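Local coordinates for protein putative 5-carboxymethyl-2-hydroxymuconate isomerase (PDB 3E6Q) that probably acts as a 5-carboxymethyl-2-hydroxymuconate delta-isomerase and assembles as a trimer, at residues Pro23-Glu28 with Ala48-Ser53; Leu87-Gly92 with Gln99-Ser104. All coordinates share one frame; numbering follows the deposited sequence. Where two conformers were deposited one is given.

The two contacts do the same job in the two halves of the chain, each laying a helix on one strand of the four-stranded mixed sheet. Contact 1 comes first, joining strand 24-30 to helix 39-52; contact 2 follows in series, joining strand 82-90 to helix 95-112. These strands are antiparallel neighbours in the sheet, so the contact centres are only about 9 Å apart. His24 O and Ser88 N make a probable hydrogen bond of 2.8 Å across that strand pair, while Pro23 packs on Leu87 and Ala49 on Ser104. The two helices thus share one layer and one apolar core, as expected for a tautomerase-type subunit built from paired beta-alpha-beta units.

Contact 1: Pro23-Glu28 with Ala48-Ser53; sequences PHLVIE and AALFAS. With NA (sodium ion), chain R.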
ATOM      1  N   PRO A  23      15.032  -4.095   1.259  1.00 15.04           N
ATOM      2  CA  PRO A  23      13.751  -3.585   0.696  1.00 14.88           C
ATOM      3  C   PRO A  23      12.434  -4.228   1.224  1.00 15.35           C
ATOM      4  O   PRO A  23      12.439  -5.322   1.815  1.00 16.95           O
ATOM      5  CB  PRO A  23      13.882  -3.932  -0.782  1.00 15.88           C
ATOM      6  CG  PRO A  23      14.722  -5.176  -0.795  1.00 17.18           C
ATOM      7  CD  PRO A  23      15.702  -5.013   0.316  1.00 14.84           C
ATOM      8  N   HIS A  24      11.322  -3.554   0.908  1.00 13.95           N
ATOM      9  CA  HIS A  24       9.990  -4.065   1.156  1.00 13.53           C
ATOM     10  C   HIS A  24       9.374  -4.428  -0.160  1.00 15.31           C
ATOM     11  O   HIS A  24       9.384  -3.610  -1.078  1.00 14.70           O
ATOM     12  CB  HIS A  24       9.125  -3.011   1.914  1.00 14.70           C
ATOM     13  CG  HIS A  24       9.538  -2.786   3.324  1.00 13.59           C
ATOM     14  ND1 HIS A  24       9.210  -3.670   4.337  1.00 13.64           N
ATOM     15  CD2 HIS A  24      10.301  -1.815   3.895  1.00 16.53           C
ATOM     16  CE1 HIS A  24       9.718  -3.218   5.472  1.00 15.81           C
ATOM     17  NE2 HIS A  24      10.364  -2.092   5.239  1.00 15.77           N
ATOM     18  N   LEU A  25       8.821  -5.629  -0.261  1.00 15.31           N
ATOM     19  CA  LEU A  25       8.192  -6.064  -1.502  1.00 14.64           C
ATOM     20  C   LEU A  25       6.772  -6.529  -1.181  1.00 15.75           C
ATOM     21  O   LEU A  25       6.575  -7.410  -0.324  1.00 16.40           O
ATOM     22  CB  LEU A  25       8.969  -7.192  -2.121  1.00 14.82           C
ATOM     23  CG  LEU A  25       8.337  -7.871  -3.326  1.00 14.92           C
ATOM     24  CD1 LEU A  25       8.243  -6.850  -4.478  1.00 16.11           C
ATOM     25  CD2 LEU A  25       9.062  -9.147  -3.765  1.00 17.45           C
ATOM     26  N   VAL A  26       5.796  -5.941  -1.867  1.00 15.75           N
ATOM     27  CA  VAL A  26       4.390  -6.339  -1.712  1.00 14.54           C
ATOM     28  C   VAL A  26       3.873  -6.864  -3.053  1.00 15.98           C
ATOM     29  O   VAL A  26       3.888  -6.125  -4.054  1.00 16.54           O
ATOM     30  CB  VAL A  26       3.483  -5.179  -1.208  1.00 15.46           C
ATOM     31  CG1 VAL A  26       2.001  -5.674  -1.077  1.00 17.83           C
ATOM     32  CG2 VAL A  26       4.027  -4.559   0.118  1.00 16.40           C
ATOM     33  N   ILE A  27       3.436  -8.122  -3.067  1.00 14.85           N
ATOM     34  CA  ILE A  27       2.830  -8.763  -4.227  1.00 15.46           C
ATOM     35  C   ILE A  27       1.328  -8.887  -3.974  1.00 16.76           C
ATOM     36  O   ILE A  27       0.923  -9.392  -2.924  1.00 17.05           O
ATOM     37  CB  ILE A  27       3.459 -10.154  -4.514  1.00 15.60           C
ATOM     38  CG1 ILE A  27       4.982 -10.072  -4.734  1.00 15.61           C
ATOM     39  CG2 ILE A  27       2.772 -10.853  -5.727  1.00 16.88           C
ATOM     40  CD1 ILE A  27       5.634 -11.413  -4.880  1.00 18.18           C
ATOM     41  N   GLU A  28       0.539  -8.438  -4.944  1.00 15.57           N
ATOM     42  CA  GLU A  28      -0.913  -8.474  -4.905  1.00 16.33           C
ATOM     43  C   GLU A  28      -1.378  -9.298  -6.112  1.00 16.73           C
ATOM     44  O   GLU A  28      -0.969  -9.045  -7.244  1.00 15.02           O
ATOM     45  CB  GLU A  28      -1.508  -7.076  -5.044  1.00 17.53           C
ATOM     46  CG  GLU A  28      -1.327  -6.111  -3.919  1.00 18.82           C
ATOM     47  CD  GLU A  28      -1.754  -4.732  -4.387  1.00 20.51           C
ATOM     48  OE1 GLU A  28      -2.947  -4.318  -4.176  1.00 21.59           O
ATOM     49  OE2 GLU A  28      -0.884  -4.011  -4.983  1.00 22.02           O
ATOM     50  N   ALA A  48      15.005 -14.517  -3.578  1.00 17.32           N
ATOM     51  CA  ALA A  48      16.224 -15.072  -4.217  1.00 18.70           C
ATOM     52  C   ALA A  48      16.723 -14.167  -5.370  1.00 18.09           C
ATOM     53  O   ALA A  48      17.936 -13.889  -5.492  1.00 18.76           O
ATOM     54  CB  ALA A  48      15.970 -16.522  -4.695  1.00 18.93           C
ATOM     55  N   ALA A  49      15.780 -13.712  -6.189  1.00 17.47           N
ATOM     56  CA  ALA A  49      16.065 -12.827  -7.305  1.00 17.52           C
ATOM     57  C   ALA A  49      16.613 -11.482  -6.809  1.00 18.07           C
ATOM     58  O   ALA A  49      17.605 -10.962  -7.342  1.00 17.03           O
ATOM     59  CB  ALA A  49      14.866 -12.643  -8.203  1.00 19.18           C
ATOM     60  N   LEU A  50      15.991 -10.945  -5.774  1.00 15.95           N
ATOM     61  CA  LEU A  50      16.467  -9.717  -5.157  1.00 17.22           C
ATOM     62  C   LEU A  50      17.879  -9.893  -4.554  1.00 17.95           C
ATOM     63  O   LEU A  50      18.759  -9.047  -4.767  1.00 18.41           O
ATOM     64  CB  LEU A  50      15.513  -9.231  -4.099  1.00 17.16           C
ATOM     65  CG  LEU A  50      14.166  -8.675  -4.649  1.00 15.30           C
ATOM     66  CD1 LEU A  50      13.188  -8.344  -3.528  1.00 14.57           C
ATOM     67  CD2 LEU A  50      14.412  -7.402  -5.580  1.00 18.98           C
ATOM     68  N   PHE A  51      18.070 -10.963  -3.790  1.00 18.21           N
ATOM     69  CA  PHE A  51      19.387 -11.226  -3.174  1.00 18.57           C
ATOM     70  C   PHE A  51      20.492 -11.463  -4.240  1.00 19.03           C
ATOM     71  O   PHE A  51      21.641 -10.978  -4.092  1.00 18.36           O
ATOM     72  CB  PHE A  51      19.296 -12.390  -2.209  1.00 19.27           C
ATOM     73  CG  PHE A  51      20.568 -12.596  -1.443  1.00 20.80           C
ATOM     74  CD1 PHE A  51      21.028 -11.590  -0.628  1.00 20.06           C
ATOM     75  CD2 PHE A  51      21.317 -13.736  -1.595  1.00 25.04           C
ATOM     76  CE1 PHE A  51      22.196 -11.707   0.075  1.00 23.35           C
ATOM     77  CE2 PHE A  51      22.509 -13.876  -0.883  1.00 26.48           C
ATOM     78  CZ  PHE A  51      22.946 -12.844  -0.067  1.00 24.63           C
ATOM     79  N   ALA A  52      20.117 -12.115  -5.333  1.00 19.25           N
ATOM     80  CA  ALA A  52      21.038 -12.348  -6.463  1.00 20.02           C
ATOM     81  C   ALA A  52      21.509 -11.039  -7.133  1.00 20.79           C
ATOM     82  O   ALA A  52      22.569 -11.044  -7.779  1.00 20.50           O
ATOM     83  CB  ALA A  52      20.406 -13.298  -7.515  1.00 21.35           C
ATOM     84  N   SER A  53      20.774  -9.921  -6.960  1.00 19.23           N
ATOM     85  CA  SER A  53      21.189  -8.620  -7.476  1.00 18.98           C
ATOM     86  C   SER A  53      22.538  -8.117  -6.903  1.00 18.82           C
ATOM     87  O   SER A  53      23.185  -7.263  -7.542  1.00 19.21           O
ATOM     88  CB  SER A  53      20.150  -7.532  -7.254  1.00 19.14           C
ATOM     89  OG  SER A  53      20.069  -7.117  -5.883  1.00 17.85           O
TER
HETATM   90 NA    NA R 343       1.757  -4.010  -4.432  1.00 27.86          NA
HETATM   91  O   HOH W   1       1.626  -2.144  -2.504  1.00 31.51           O
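Leu50 CD1 approaches the Pro23 ring from one side of its plane, 4.5 Å from Pro23 CG; Ile89 lies on the opposite face, and Leu87 near the plane by CB. On the other side of the strand from Leu25, both ring nitrogens of His24 are bonded, ND1 to Arg64, NE2 to Tyr135 and to Ser124 of the second subunit, whose His84 ring meets the imidazole with the planes about 35° apart. The Glu28 carboxylate is pulled two ways, OE2 reaching the sodium ion at 2.7 Å and OE1 forming a salt bridge with Arg64 of the third subunit.

Strand 24-30 and helix 39-52 open a beta-alpha-beta crossover that ends in the parallel neighbour strand 62-73, and Leu50 is what this end of the helix sends down to the sheet. Its CD1 meets both Pro23 and Leu25, approaching Leu25 CD2 to 4.2 Å. Leu25 gets there with CG anti to the backbone N (chi1 172°), and Leu105 of helix 95-112 packs on it as well. Just beyond, Leu50 O takes two bonds from Ser53, one from N and one from OG at 2.6 Å; the hydroxyl comes in almost straight along the carbonyl.

Contact 2: Leu87-Gly92 with Gln99-Ser104; sequences LSILDG and QALGES
Apolar packing carries this contact: of residues 99-104, Leu101 alone sends its side chain to residues 87-92, touching two of them. Leu87 and Leu101 meet with their side chains crossed at about a right angle, Leu87 CD2 lying 3.9 Å from Leu101 CB. Leu87 swings CG anti to its own backbone N (chi1 -179°), which carries that methyl out to the base of the Leu101 side chain. Farther out, Leu101 CD1 comes to 4.3 Å from Ile89 CD1, so the two strand residues that face the helix both rest on one leucine. The nearest pair of alpha carbons across the two segments is Leu87 CA and Gly102 CA, 7.6 Å apart.

Polar bonds lie away from this packing. Ser88 OG bonds to Arg128, and Asp91 OD1, past the end of the strand, forms a salt bridge with Arg132. On the helix, Glu103 N bonds to Gln99 O at 3.0 Å in the regular helical pattern.

Strand 82-90, helix 95-112 and strand 121-130 make a beta-alpha-beta crossover, the last strand running parallel beside the first and bonded to it through the backbones of Leu87 and Ile89. Leu50 of helix 39-52 packs on Leu87, while Phe56, in the loop beyond that helix, touches Leu101.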
ATOM      1  N   LEU A  87       7.974  -2.868  -5.262  1.00 14.58           N
ATOM      2  CA  LEU A  87       9.253  -2.943  -4.572  1.00 13.97           C
ATOM      3  C   LEU A  87       9.622  -1.556  -4.077  1.00 16.22           C
ATOM      4  O   LEU A  87       9.734  -0.606  -4.883  1.00 15.96           O
ATOM      5  CB  LEU A  87      10.371  -3.446  -5.499  1.00 14.03           C
ATOM      6  CG  LEU A  87      11.756  -3.582  -4.853  1.00 15.49           C
ATOM      7  CD1 LEU A  87      11.791  -4.721  -3.816  1.00 16.87           C
ATOM      8  CD2 LEU A  87      12.873  -3.737  -5.927  1.00 17.54           C
ATOM      9  N   SER A  88       9.832  -1.443  -2.776  1.00 16.05           N
ATOM     10  CA  SER A  88      10.256  -0.162  -2.174  1.00 15.63           C
ATOM     11  C   SER A  88      11.664  -0.268  -1.671  1.00 16.65           C
ATOM     12  O   SER A  88      11.979  -1.118  -0.803  1.00 16.32           O
ATOM     13  CB  SER A  88       9.329   0.200  -0.990  1.00 16.05           C
ATOM     14  OG  SER A  88       7.986   0.445  -1.410  1.00 15.52           O
ATOM     15  N   ILE A  89      12.519   0.609  -2.215  1.00 16.03           N
ATOM     16  CA  ILE A  89      13.927   0.687  -1.838  1.00 16.13           C
ATOM     17  C   ILE A  89      14.254   2.084  -1.314  1.00 15.09           C
ATOM     18  O   ILE A  89      13.480   3.017  -1.523  1.00 16.33           O
ATOM     19  CB  ILE A  89      14.856   0.296  -3.019  1.00 16.52           C
ATOM     20  CG1 ILE A  89      14.860   1.372  -4.111  1.00 17.64           C
ATOM     21  CG2 ILE A  89      14.622  -1.162  -3.486  1.00 17.46           C
ATOM     22  CD1 ILE A  89      15.924   1.174  -5.209  1.00 17.69           C
ATOM     23  N   LEU A  90      15.410   2.254  -0.687  1.00 16.69           N
ATOM     24  CA  LEU A  90      15.843   3.567  -0.237  1.00 16.51           C
ATOM     25  C   LEU A  90      16.167   4.438  -1.447  1.00 17.33           C
ATOM     26  O   LEU A  90      16.683   3.947  -2.476  1.00 16.84           O
ATOM     27  CB  LEU A  90      17.031   3.501   0.696  1.00 16.02           C
ATOM     28  CG  LEU A  90      16.739   2.787   2.004  1.00 20.26           C
ATOM     29  CD1 LEU A  90      17.977   2.534   2.863  1.00 19.79           C
ATOM     30  CD2 LEU A  90      15.658   3.548   2.768  1.00 20.04           C
ATOM     31  N   ASP A  91      15.836   5.709  -1.327  1.00 16.84           N
ATOM     32  CA  ASP A  91      16.226   6.656  -2.367  1.00 17.93           C
ATOM     33  C   ASP A  91      17.757   6.736  -2.519  1.00 19.12           C
ATOM     34  O   ASP A  91      18.515   6.358  -1.621  1.00 18.32           O
ATOM     35  CB  ASP A  91      15.648   8.078  -2.101  1.00 18.61           C
ATOM     36  CG  ASP A  91      16.066   8.694  -0.736  1.00 22.76           C
ATOM     37  OD1 ASP A  91      16.724   8.078   0.101  1.00 22.95           O
ATOM     38  OD2 ASP A  91      15.692   9.872  -0.483  1.00 30.60           O
ATOM     39  N   GLY A  92      18.148   7.191  -3.701  1.00 20.06           N
ATOM     40  CA  GLY A  92      19.517   7.548  -4.023  1.00 20.49           C
ATOM     41  C   GLY A  92      20.163   6.678  -5.078  1.00 20.83           C
ATOM     42  O   GLY A  92      21.268   7.013  -5.548  1.00 22.20           O
ATOM     43  N   GLN A  99      15.413   0.171 -12.743  1.00 17.41           N
ATOM     44  CA  GLN A  99      14.861  -0.534 -13.881  0.60 17.87           C
ATOM     45  C   GLN A  99      15.232  -2.027 -13.836  1.00 17.34           C
ATOM     46  O   GLN A  99      14.402  -2.894 -14.077  1.00 17.22           O
ATOM     47  CB  GLN A  99      15.354   0.106 -15.182  0.60 18.74           C
ATOM     48  CG  GLN A  99      14.660  -0.457 -16.389  0.60 20.16           C
ATOM     49  CD  GLN A  99      15.125   0.167 -17.691  0.60 23.95           C
ATOM     50  OE1 GLN A  99      15.670   1.264 -17.710  0.60 28.21           O
ATOM     51  NE2 GLN A  99      14.889  -0.547 -18.809  0.60 28.53           N
ATOM     52  N   ALA A 100      16.490  -2.304 -13.526  1.00 17.79           N
ATOM     53  CA  ALA A 100      16.963  -3.685 -13.519  1.00 17.83           C
ATOM     54  C   ALA A 100      16.262  -4.507 -12.456  1.00 16.08           C
ATOM     55  O   ALA A 100      15.955  -5.700 -12.669  1.00 16.84           O
ATOM     56  CB  ALA A 100      18.489  -3.724 -13.339  1.00 17.93           C
ATOM     57  N   LEU A 101      16.081  -3.913 -11.301  1.00 16.46           N
ATOM     58  CA  LEU A 101      15.370  -4.600 -10.179  1.00 17.05           C
ATOM     59  C   LEU A 101      13.938  -4.948 -10.578  1.00 17.45           C
ATOM     60  O   LEU A 101      13.480  -6.074 -10.383  1.00 17.65           O
ATOM     61  CB  LEU A 101      15.415  -3.780  -8.881  1.00 16.54           C
ATOM     62  CG  LEU A 101      16.803  -3.659  -8.232  1.00 17.43           C
ATOM     63  CD1 LEU A 101      16.722  -2.486  -7.274  1.00 18.43           C
ATOM     64  CD2 LEU A 101      17.191  -4.987  -7.557  1.00 20.41           C
ATOM     65  N   GLY A 102      13.260  -4.003 -11.216  1.00 17.45           N
ATOM     66  CA  GLY A 102      11.874  -4.195 -11.616  1.00 18.60           C
ATOM     67  C   GLY A 102      11.770  -5.307 -12.659  1.00 18.25           C
ATOM     68  O   GLY A 102      10.858  -6.162 -12.620  1.00 17.51           O
ATOM     69  N   GLU A 103      12.673  -5.294 -13.636  1.00 18.72           N
ATOM     70  CA  GLU A 103      12.695  -6.323 -14.682  0.50 19.89           C
ATOM     71  C   GLU A 103      12.910  -7.714 -14.090  1.00 19.97           C
ATOM     72  O   GLU A 103      12.260  -8.690 -14.499  1.00 19.61           O
ATOM     73  CB  GLU A 103      13.771  -6.021 -15.745  0.50 20.33           C
ATOM     74  CG  GLU A 103      13.421  -4.826 -16.650  0.50 22.04           C
ATOM     75  CD  GLU A 103      14.617  -4.258 -17.476  0.50 27.09           C
ATOM     76  OE1 GLU A 103      14.484  -3.139 -18.030  0.50 27.41           O
ATOM     77  OE2 GLU A 103      15.701  -4.894 -17.541  0.50 31.38           O
ATOM     78  N   SER A 104      13.861  -7.827 -13.168  1.00 20.46           N
ATOM     79  CA  SER A 104      14.136  -9.099 -12.519  0.60 20.25           C
ATOM     80  C   SER A 104      12.891  -9.677 -11.811  1.00 20.39           C
ATOM     81  O   SER A 104      12.566 -10.878 -11.919  1.00 20.20           O
ATOM     82  CB  SER A 104      15.253  -8.924 -11.521  0.60 20.77           C
ATOM     83  OG  SER A 104      15.522 -10.147 -10.867  0.60 20.73           O
TER